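Local atomic coordinates of ATPase BagA (Mycobacterium tuberculosis H37Rv, PDB entry 6BS3), a protein that hydrolyses ATP as one subunit of the heterodimeric BagAB complex, an activity required for resistance to nitric oxide and to elevated glycerol. Residues R22-T27 with A158-P164; G28-T32 with L215-E219; L198-N202 with M230-I234; V209-E213 with V239-I243. All coordinates share one frame. Residue numbers count along the deposited sequence, not the author numbering.

Contact 1: R22-T27 with A158-P164; sequences RLHLVT and AIVVDAP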
# COMPACT_ATOMS: atom_id res chain seq x y z
N ARG A 22 2.73 -11.09 25.48
CA ARG A 22 2.79 -12.39 24.79
C ARG A 22 2.31 -12.27 23.35
O ARG A 22 2.69 -13.08 22.51
CB ARG A 22 1.91 -13.43 25.51
CG ARG A 22 2.21 -13.68 27.00
CD ARG A 22 3.17 -14.83 27.37
NE ARG A 22 3.32 -15.90 26.36
CZ ARG A 22 2.35 -16.73 26.01
NH1 ARG A 22 1.14 -16.64 26.55
NH2 ARG A 22 2.57 -17.65 25.07
N LEU A 23 1.42 -11.29 23.07
CA LEU A 23 0.85 -11.09 21.73
C LEU A 23 1.17 -9.72 21.18
O LEU A 23 0.63 -8.73 21.66
CB LEU A 23 -0.68 -11.36 21.70
CG LEU A 23 -1.42 -11.01 20.39
CD1 LEU A 23 -0.92 -11.85 19.22
CD2 LEU A 23 -2.94 -11.09 20.57
N HIS A 24 2.02 -9.67 20.13
CA HIS A 24 2.42 -8.42 19.49
C HIS A 24 1.76 -8.29 18.14
O HIS A 24 1.94 -9.16 17.29
CB HIS A 24 3.95 -8.31 19.33
CG HIS A 24 4.68 -8.30 20.63
ND1 HIS A 24 5.02 -7.11 21.27
CD2 HIS A 24 5.13 -9.34 21.37
CE1 HIS A 24 5.64 -7.47 22.38
NE2 HIS A 24 5.73 -8.79 22.48
N LEU A 25 0.98 -7.23 17.94
CA LEU A 25 0.31 -7.03 16.66
C LEU A 25 1.00 -5.88 15.94
O LEU A 25 1.13 -4.80 16.50
CB LEU A 25 -1.20 -6.78 16.84
CG LEU A 25 -2.03 -7.88 17.49
CD1 LEU A 25 -3.18 -7.29 18.30
CD2 LEU A 25 -2.63 -8.81 16.44
N VAL A 26 1.51 -6.14 14.73
CA VAL A 26 2.25 -5.15 13.93
C VAL A 26 1.39 -4.64 12.79
O VAL A 26 1.13 -5.36 11.81
CB VAL A 26 3.66 -5.66 13.47
CG1 VAL A 26 4.44 -4.56 12.76
CG2 VAL A 26 4.47 -6.21 14.65
N THR A 27 0.90 -3.41 12.96
CA THR A 27 0.07 -2.76 11.95
C THR A 27 0.86 -1.58 11.33
O THR A 27 2.05 -1.40 11.60
CB THR A 27 -1.33 -2.42 12.48
OG1 THR A 27 -2.15 -2.05 11.37
CG2 THR A 27 -1.34 -1.32 13.52
N ALA A 158 6.52 -15.71 22.87
CA ALA A 158 5.78 -14.58 22.28
C ALA A 158 5.24 -14.97 20.92
O ALA A 158 5.75 -15.89 20.27
CB ALA A 158 6.69 -13.35 22.15
N ILE A 159 4.20 -14.26 20.49
CA ILE A 159 3.56 -14.38 19.18
C ILE A 159 3.63 -12.99 18.55
O ILE A 159 3.24 -12.00 19.16
CB ILE A 159 2.07 -14.86 19.28
CG1 ILE A 159 1.90 -16.13 20.19
CG2 ILE A 159 1.42 -15.04 17.89
CD1 ILE A 159 2.48 -17.39 19.75
N VAL A 160 4.15 -12.93 17.32
CA VAL A 160 4.23 -11.68 16.57
C VAL A 160 3.34 -11.83 15.35
O VAL A 160 3.50 -12.76 14.56
CB VAL A 160 5.69 -11.22 16.23
CG1 VAL A 160 5.68 -9.87 15.51
CG2 VAL A 160 6.57 -11.16 17.49
N VAL A 161 2.33 -10.96 15.25
CA VAL A 161 1.42 -10.99 14.12
C VAL A 161 1.75 -9.85 13.16
O VAL A 161 1.80 -8.68 13.57
CB VAL A 161 -0.09 -11.01 14.57
CG1 VAL A 161 -1.03 -11.12 13.37
CG2 VAL A 161 -0.35 -12.14 15.55
N ASP A 162 2.02 -10.22 11.88
CA ASP A 162 2.16 -9.32 10.74
C ASP A 162 0.66 -9.13 10.43
O ASP A 162 0.01 -9.98 9.82
CB ASP A 162 2.94 -10.02 9.62
CG ASP A 162 3.03 -9.35 8.26
OD1 ASP A 162 2.52 -8.22 8.11
OD2 ASP A 162 3.59 -9.97 7.34
N ALA A 163 0.08 -8.08 11.03
CA ALA A 163 -1.35 -7.81 11.06
C ALA A 163 -1.92 -7.06 9.84
O ALA A 163 -1.15 -6.46 9.08
CB ALA A 163 -1.68 -7.05 12.35
N PRO A 164 -3.26 -7.01 9.65
CA PRO A 164 -3.83 -6.18 8.58
C PRO A 164 -3.40 -4.68 8.71
O PRO A 164 -2.96 -4.24 9.78
CB PRO A 164 -5.34 -6.37 8.77
CG PRO A 164 -5.48 -7.67 9.44
CD PRO A 164 -4.36 -7.64 10.43

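Contact 2: G28-T32 with L215-E219; sequences GKGGT and LPVQE. With ADP (adenosine-5'-diphosphate), chain C.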
# COMPACT_ATOMS: atom_id res chain seq x y z
N GLY A 28 0.20 -0.85 10.44
CA GLY A 28 0.76 0.27 9.70
C GLY A 28 0.19 0.32 8.29
O GLY A 28 -0.40 -0.66 7.83
N LYS A 29 0.32 1.46 7.61
CA LYS A 29 -0.19 1.60 6.25
C LYS A 29 0.56 0.63 5.30
O LYS A 29 1.69 0.24 5.60
CB LYS A 29 -0.03 3.07 5.81
CG LYS A 29 -0.61 3.38 4.44
CD LYS A 29 -0.84 4.89 4.22
CE LYS A 29 -0.99 5.20 2.75
NZ LYS A 29 -2.17 4.54 2.17
N GLY A 30 -0.06 0.23 4.19
CA GLY A 30 0.60 -0.63 3.21
C GLY A 30 1.90 -0.00 2.73
O GLY A 30 1.97 1.22 2.55
N GLY A 31 2.94 -0.83 2.58
CA GLY A 31 4.27 -0.41 2.13
C GLY A 31 5.13 0.28 3.17
O GLY A 31 6.21 0.77 2.82
N THR A 32 4.71 0.35 4.45
CA THR A 32 5.53 1.01 5.49
C THR A 32 6.57 0.07 6.12
O THR A 32 7.55 0.55 6.68
CB THR A 32 4.67 1.71 6.54
OG1 THR A 32 3.80 0.75 7.15
CG2 THR A 32 3.87 2.89 5.97
N LEU A 215 0.56 10.56 4.62
CA LEU A 215 -0.47 9.53 4.71
C LEU A 215 -0.16 8.44 5.75
O LEU A 215 -1.04 8.18 6.57
CB LEU A 215 -0.82 8.94 3.33
CG LEU A 215 -1.44 9.90 2.30
CD1 LEU A 215 -1.70 9.17 1.00
CD2 LEU A 215 -2.76 10.52 2.80
N PRO A 216 1.07 7.82 5.80
CA PRO A 216 1.34 6.81 6.85
C PRO A 216 1.20 7.37 8.27
O PRO A 216 0.70 6.67 9.15
CB PRO A 216 2.77 6.36 6.53
CG PRO A 216 2.95 6.65 5.09
CD PRO A 216 2.23 7.93 4.88
N VAL A 217 1.60 8.63 8.48
CA VAL A 217 1.49 9.32 9.78
C VAL A 217 0.01 9.61 10.13
O VAL A 217 -0.42 9.33 11.26
CB VAL A 217 2.41 10.56 9.84
CG1 VAL A 217 1.97 11.53 10.94
CG2 VAL A 217 3.86 10.13 10.06
N GLN A 218 -0.78 10.09 9.17
CA GLN A 218 -2.20 10.36 9.35
C GLN A 218 -2.97 9.10 9.76
O GLN A 218 -3.82 9.16 10.65
CB GLN A 218 -2.78 10.93 8.04
CG GLN A 218 -4.21 11.49 8.16
CD GLN A 218 -4.72 12.03 6.84
OE1 GLN A 218 -4.03 12.78 6.12
NE2 GLN A 218 -5.94 11.67 6.48
N GLU A 219 -2.69 7.97 9.09
CA GLU A 219 -3.33 6.68 9.34
C GLU A 219 -2.96 6.12 10.69
O GLU A 219 -3.81 5.52 11.33
CB GLU A 219 -3.02 5.70 8.22
CG GLU A 219 -3.69 6.05 6.91
CD GLU A 219 -3.96 4.86 6.00
OE1 GLU A 219 -3.70 3.71 6.41
OE2 GLU A 219 -4.41 5.10 4.86
PB ADP C . 4.23 -3.80 4.43
O1B ADP C . 4.11 -5.27 4.90
O2B ADP C . 3.48 -3.64 3.08
O3B ADP C . 3.77 -2.79 5.45
PA ADP C . 7.03 -4.43 3.68
O1A ADP C . 6.64 -5.45 2.59
O2A ADP C . 7.61 -5.10 4.86
O3A ADP C . 5.76 -3.56 4.08
O5' ADP C . 7.91 -3.25 3.09
C5' ADP C . 7.64 -2.48 1.90
C4' ADP C . 8.92 -2.43 1.09
O4' ADP C . 9.91 -1.67 1.82
C3' ADP C . 9.57 -3.77 0.76
O3' ADP C . 10.14 -3.73 -0.54
C2' ADP C . 10.64 -3.91 1.85
O2' ADP C . 11.73 -4.77 1.50
C1' ADP C . 11.07 -2.45 2.03
N9 ADP C . 11.62 -2.12 3.34
C8 ADP C . 11.02 -2.29 4.57
N7 ADP C . 11.72 -1.83 5.58
C5 ADP C . 12.86 -1.32 4.98
C6 ADP C . 13.99 -0.65 5.50
N6 ADP C . 14.19 -0.42 6.80
N1 ADP C . 14.93 -0.22 4.62
C2 ADP C . 14.75 -0.46 3.32
N3 ADP C . 13.74 -1.10 2.71
C4 ADP C . 12.82 -1.49 3.60
O HOH W 1 1.33 3.83 8.81

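Contact 3: L198-N202 with M230-I234; sequences LLHSN and MELPI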
# COMPACT_ATOMS: atom_id res chain seq x y z
N LEU A 198 -8.24 -11.48 26.05
CA LEU A 198 -6.84 -11.50 25.66
C LEU A 198 -6.44 -10.19 25.00
O LEU A 198 -5.46 -9.58 25.43
CB LEU A 198 -6.50 -12.72 24.76
CG LEU A 198 -5.09 -12.73 24.12
CD1 LEU A 198 -3.99 -12.81 25.17
CD2 LEU A 198 -4.93 -13.87 23.16
N LEU A 199 -7.20 -9.75 23.97
CA LEU A 199 -6.93 -8.52 23.21
C LEU A 199 -6.88 -7.25 24.06
O LEU A 199 -6.01 -6.42 23.83
CB LEU A 199 -7.91 -8.32 22.05
CG LEU A 199 -7.85 -9.35 20.93
CD1 LEU A 199 -9.00 -9.16 19.96
CD2 LEU A 199 -6.48 -9.33 20.21
N HIS A 200 -7.77 -7.14 25.05
CA HIS A 200 -7.88 -5.98 25.95
C HIS A 200 -6.91 -6.02 27.17
O HIS A 200 -6.75 -5.00 27.84
CB HIS A 200 -9.35 -5.80 26.40
CG HIS A 200 -10.19 -5.28 25.27
ND1 HIS A 200 -10.67 -6.14 24.28
CD2 HIS A 200 -10.53 -4.01 24.95
CE1 HIS A 200 -11.28 -5.36 23.40
NE2 HIS A 200 -11.23 -4.08 23.76
N SER A 201 -6.19 -7.14 27.38
CA SER A 201 -5.26 -7.27 28.50
C SER A 201 -3.85 -6.71 28.25
O SER A 201 -3.52 -6.31 27.13
CB SER A 201 -5.17 -8.73 28.95
OG SER A 201 -4.36 -9.47 28.07
N ASN A 202 -3.02 -6.74 29.31
CA ASN A 202 -1.61 -6.36 29.36
C ASN A 202 -0.73 -7.44 28.70
O ASN A 202 0.49 -7.29 28.65
CB ASN A 202 -1.17 -6.07 30.83
CG ASN A 202 -1.16 -7.24 31.81
OD1 ASN A 202 -1.22 -8.44 31.47
ND2 ASN A 202 -1.04 -6.91 33.09
N MET A 230 -11.66 1.78 21.62
CA MET A 230 -12.02 0.38 21.81
C MET A 230 -11.35 -0.19 23.07
O MET A 230 -11.64 -1.33 23.45
CB MET A 230 -11.60 -0.44 20.59
CG MET A 230 -12.41 -0.13 19.34
SD MET A 230 -11.77 -1.02 17.89
CE MET A 230 -12.29 -2.69 18.28
N GLU A 231 -10.47 0.61 23.71
CA GLU A 231 -9.69 0.26 24.90
C GLU A 231 -8.71 -0.88 24.58
O GLU A 231 -8.45 -1.75 25.42
CB GLU A 231 -10.58 0.02 26.13
CG GLU A 231 -10.89 1.30 26.88
CD GLU A 231 -12.32 1.53 27.34
OE1 GLU A 231 -12.80 2.67 27.19
OE2 GLU A 231 -12.94 0.58 27.87
N LEU A 232 -8.16 -0.85 23.37
CA LEU A 232 -7.17 -1.82 22.92
C LEU A 232 -5.74 -1.31 23.24
O LEU A 232 -5.48 -0.12 23.03
CB LEU A 232 -7.36 -2.18 21.44
CG LEU A 232 -8.54 -3.11 21.13
CD1 LEU A 232 -8.88 -3.09 19.68
CD2 LEU A 232 -8.29 -4.54 21.57
N PRO A 233 -4.85 -2.15 23.80
CA PRO A 233 -3.52 -1.67 24.19
C PRO A 233 -2.56 -1.32 23.06
O PRO A 233 -2.25 -2.15 22.22
CB PRO A 233 -2.97 -2.80 25.07
CG PRO A 233 -3.66 -4.00 24.58
CD PRO A 233 -5.02 -3.57 24.16
N ILE A 234 -2.10 -0.07 23.06
CA ILE A 234 -1.10 0.46 22.13
C ILE A 234 0.28 0.14 22.71
O ILE A 234 0.50 0.26 23.92
CB ILE A 234 -1.32 1.98 21.86
CG1 ILE A 234 -2.77 2.31 21.36
CG2 ILE A 234 -0.25 2.60 20.92
CD1 ILE A 234 -3.30 1.48 20.19

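Contact 4: V209-E213 with V239-I243; sequences VTLLE and VNRNI. With ADP (adenosine-5'-diphosphate), chain C.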
# COMPACT_ATOMS: atom_id res chain seq x y z
N VAL A 209 3.65 0.72 12.60
CA VAL A 209 4.74 1.08 11.70
C VAL A 209 4.29 2.28 10.87
O VAL A 209 3.17 2.31 10.37
CB VAL A 209 5.17 -0.12 10.81
CG1 VAL A 209 6.26 0.28 9.81
CG2 VAL A 209 5.64 -1.29 11.67
N THR A 210 5.17 3.26 10.73
CA THR A 210 4.94 4.45 9.92
C THR A 210 6.22 4.86 9.19
O THR A 210 7.32 4.48 9.59
CB THR A 210 4.34 5.60 10.78
OG1 THR A 210 3.84 6.61 9.90
CG2 THR A 210 5.34 6.23 11.77
N LEU A 211 6.05 5.65 8.12
CA LEU A 211 7.13 6.31 7.38
C LEU A 211 6.95 7.80 7.67
O LEU A 211 5.84 8.23 8.04
CB LEU A 211 7.06 6.03 5.87
CG LEU A 211 7.25 4.55 5.41
CD1 LEU A 211 6.91 4.40 3.95
CD2 LEU A 211 8.66 4.03 5.68
N LEU A 212 8.03 8.59 7.55
CA LEU A 212 7.92 10.04 7.77
C LEU A 212 7.37 10.69 6.49
O LEU A 212 8.04 11.47 5.82
CB LEU A 212 9.24 10.69 8.28
CG LEU A 212 9.65 10.31 9.72
CD1 LEU A 212 10.79 11.19 10.23
CD2 LEU A 212 8.46 10.37 10.71
N GLU A 213 6.13 10.30 6.17
CA GLU A 213 5.33 10.73 5.01
C GLU A 213 3.93 11.00 5.54
O GLU A 213 3.51 10.37 6.50
CB GLU A 213 5.30 9.63 3.94
CG GLU A 213 6.66 9.42 3.28
CD GLU A 213 6.82 8.19 2.41
OE1 GLU A 213 5.80 7.61 1.98
OE2 GLU A 213 7.99 7.82 2.16
N VAL A 239 9.00 4.14 13.65
CA VAL A 239 9.32 5.00 12.51
C VAL A 239 10.39 4.30 11.69
O VAL A 239 11.55 4.26 12.09
CB VAL A 239 9.69 6.48 12.86
CG1 VAL A 239 10.02 7.27 11.59
CG2 VAL A 239 8.56 7.16 13.63
N ASN A 240 9.98 3.72 10.55
CA ASN A 240 10.86 3.00 9.64
C ASN A 240 11.54 3.94 8.62
O ASN A 240 11.09 5.08 8.41
CB ASN A 240 10.03 1.93 8.90
CG ASN A 240 10.84 0.81 8.28
OD1 ASN A 240 11.98 0.53 8.67
ND2 ASN A 240 10.25 0.14 7.29
N ARG A 241 12.62 3.42 8.00
CA ARG A 241 13.42 4.03 6.92
C ARG A 241 13.84 5.47 7.20
O ARG A 241 13.61 6.37 6.38
CB ARG A 241 12.76 3.92 5.54
CG ARG A 241 12.31 2.52 5.19
CD ARG A 241 12.21 2.29 3.71
NE ARG A 241 11.32 3.24 3.05
CZ ARG A 241 11.09 3.28 1.75
NH1 ARG A 241 11.67 2.39 0.94
NH2 ARG A 241 10.29 4.20 1.23
N ASN A 242 14.50 5.68 8.35
CA ASN A 242 15.04 6.97 8.71
C ASN A 242 16.26 7.24 7.86
O ASN A 242 16.87 6.30 7.36
CB ASN A 242 15.38 7.02 10.19
CG ASN A 242 14.16 7.20 11.03
OD1 ASN A 242 13.62 8.32 11.15
ND2 ASN A 242 13.70 6.10 11.64
N ILE A 243 16.58 8.52 7.65
CA ILE A 243 17.75 8.94 6.86
C ILE A 243 18.59 9.93 7.66
O ILE A 243 18.05 10.60 8.54
CB ILE A 243 17.37 9.44 5.43
CG1 ILE A 243 16.40 10.65 5.48
CG2 ILE A 243 16.84 8.29 4.57
CD1 ILE A 243 16.23 11.38 4.21
PB ADP C . 4.23 -3.80 4.43
O1B ADP C . 4.11 -5.27 4.90
O2B ADP C . 3.48 -3.64 3.08
O3B ADP C . 3.77 -2.79 5.45
PA ADP C . 7.03 -4.43 3.68
O1A ADP C . 6.64 -5.45 2.59
O2A ADP C . 7.61 -5.10 4.86
O3A ADP C . 5.76 -3.56 4.08
O5' ADP C . 7.91 -3.25 3.09
C5' ADP C . 7.64 -2.48 1.90
C4' ADP C . 8.92 -2.43 1.09
O4' ADP C . 9.91 -1.67 1.82
C3' ADP C . 9.57 -3.77 0.76
O3' ADP C . 10.14 -3.73 -0.54
C2' ADP C . 10.64 -3.91 1.85
O2' ADP C . 11.73 -4.77 1.50
C1' ADP C . 11.07 -2.45 2.03
N9 ADP C . 11.62 -2.12 3.34
C8 ADP C . 11.02 -2.29 4.57
N7 ADP C . 11.72 -1.83 5.58
C5 ADP C . 12.86 -1.32 4.98
C6 ADP C . 13.99 -0.65 5.50
N6 ADP C . 14.19 -0.42 6.80
N1 ADP C . 14.93 -0.22 4.62
C2 ADP C . 14.75 -0.46 3.32
N3 ADP C . 13.74 -1.10 2.71
C4 ADP C . 12.82 -1.49 3.60
O HOH W 2 10.50 7.41 6.94

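Contact 1: R22-T27 with A158-P164
A ladder of backbone hydrogen bonds holds these two parallel strands, whose axes approach to 4.7 Å. H24 and V26 each use both their amide and their carbonyl: H24 N gives to I159 O at 2.8 Å and V161 N to H24 O at 2.7 Å, then V26 N to V161 O at 2.8 Å and A163 N to V26 O at 3.0 Å. I159 N to R22 O, 2.8 Å, starts the run. Past the last rung, T27 OG1 donates to P164 O at 2.8 Å. The pair lies inside the sheet of a P-loop NTPase: 23-28 leads into the nucleotide-binding loop and 158-162 is its neighbour, while strand 204-210 bonds to the other edge of 23-28. Apolar contacts line both faces. L23 CD1 packs 3.7 Å from V161 CG2 and L25 CD2 3.8 Å from V161 CB, on the face covered by helix 130-146; V26 CG2 meets V160 CG1 at 3.9 Å on the face toward helix 34-46. Two polar side chains there look beyond the pair. H24 hydrogen-bonds H207, and D162 OD2 bonds S35 OG of the P-loop, with the D162 side chain about 4 Å from the bound magnesium at nearest atoms.

Contact 2: G28-T32 with L215-E219
K29 lays its long side chain along the first turn of helix 214-229, with CE 3.8 Å from L215 CB and CD 3.8 Å from P216 N. K29 NZ ends 3.5 Å from E219 OE2, a long salt bridge one turn further on. T32 CG2 also packs on P216 CB at 3.7 Å, and a water accepts from K29 N at 2.8 Å and donates to P216 O at 2.9 Å. G28-T32 opens the P-loop, which by sequence is the deviant Walker A form of the ArsA/Get3 family, K29 standing at its signature-lysine position; here that side chain turns to the helix rather than the phosphates. T32 N to K29 O at 3.2 Å closes a type II turn, reinforced by T32 OG1 on the same oxygen at 2.7 Å; G31, at positive phi, sends its N to O2B of ADP at 2.9 Å. G31 thus meets phosphate through its backbone amide, while the helix is met through aliphatic packing, a water and one stretched ion pair, a modest, partly solvent-facing attachment.

Contact 3: L198-N202 with M230-I234
Helix 188-200 runs out here beside the loop that leads from helix 214-229 into strand 234-242, and the two backbones come nearest at H200 and L232, 5.2 Å between CA atoms. The first ends with S201 N bonded to L198 O at 3.2 Å, and S201 OG reaches the same carbonyl at 2.9 Å. In the second, E231 takes positive phi and closes helix 214-229 with a Schellman motif, after which L232 and P233 adopt extended angles on the way into the strand. H200 bridges the two ends. Its NE2 donates to M230 O at 2.8 Å, in the plane of the ring, while ND1 bonds back to V196 O in its own helix. L232 CD2 sits over one face of that ring, 3.8 Å from its centroid, a CH-pi contact, and also packs 3.8 Å from L199 CB. P233 lies against the backbone: its CD is 3.0 Å from L199 O and its CG 3.4 Å from S201 O. Beyond the pair, L232 continues onto I206 and L227, joining the contact to strand 204-210 and helix 214-229. This is packing well away from the nucleotide. With a single direct hydrogen bond between the segments, the join rests mainly on close van der Waals fit. Both polar partners of H200 are carbonyl oxygens, consistent with a protonated ring, whose face still takes a methyl of L232.

Contact 4: V209-E213 with V239-I243
The adenine side of the ADP pocket is built where strands 204-210 and 234-242 run side by side beside the nucleotide. N240 meets the base: OD1 accepts a weak hydrogen bond from N6 of ADP at 3.0 Å, ND2 lies 3.0 Å from N7 of ADP, and the same ND2 bonds the carbonyl of T32 in the P-loop. R241 CG approaches C6 of the adenine at 3.6 Å. The parallel pairing is short. N240 N donates to T210 O at 2.9 Å, and the same oxygen receives a CA-H...O contact from V239 CA at 3.6 Å. Helix 214-229 connects the two strands in a beta-alpha-beta unit, and the chain leaves the first through an inverse gamma turn centred on L212, with E213 as N-cap of the helix. As the strands part, a water fills the gap, accepting from L212 N and donating to N240 O, both at 2.8 Å. Side chains also pack across the pair: L212 CD2 on V239 CG1 at 3.6 Å, T210 CG2 on V239 CG2 at 3.8 Å, and L211 CD2 3.8 Å from R241 NE. E213 OE2 stands 4.4 Å from R241 NH2, opposite charges too far apart for a salt bridge.

Contact 1 is the buried heart of the sheet, knit by a regular backbone ladder; contacts 2, 3 and 4 are partly buried and depend more on side chains, with waters bridging contacts 2 and 4. Strand 23-28 carries contact 1 into the loop of contact 2, and T27 O takes a probable hydrogen bond from V209 N of contact 4 at 2.8 Å. Contacts 2 and 4 both touch ADP, one at the phosphates and the other at the base. Contact 3 lies about 25 Å from contact 4, centre to centre, yet joins the far end of the same beta-alpha-beta unit; L199 CD2 touches L23 CD2 of contact 1 at 4.0 Å.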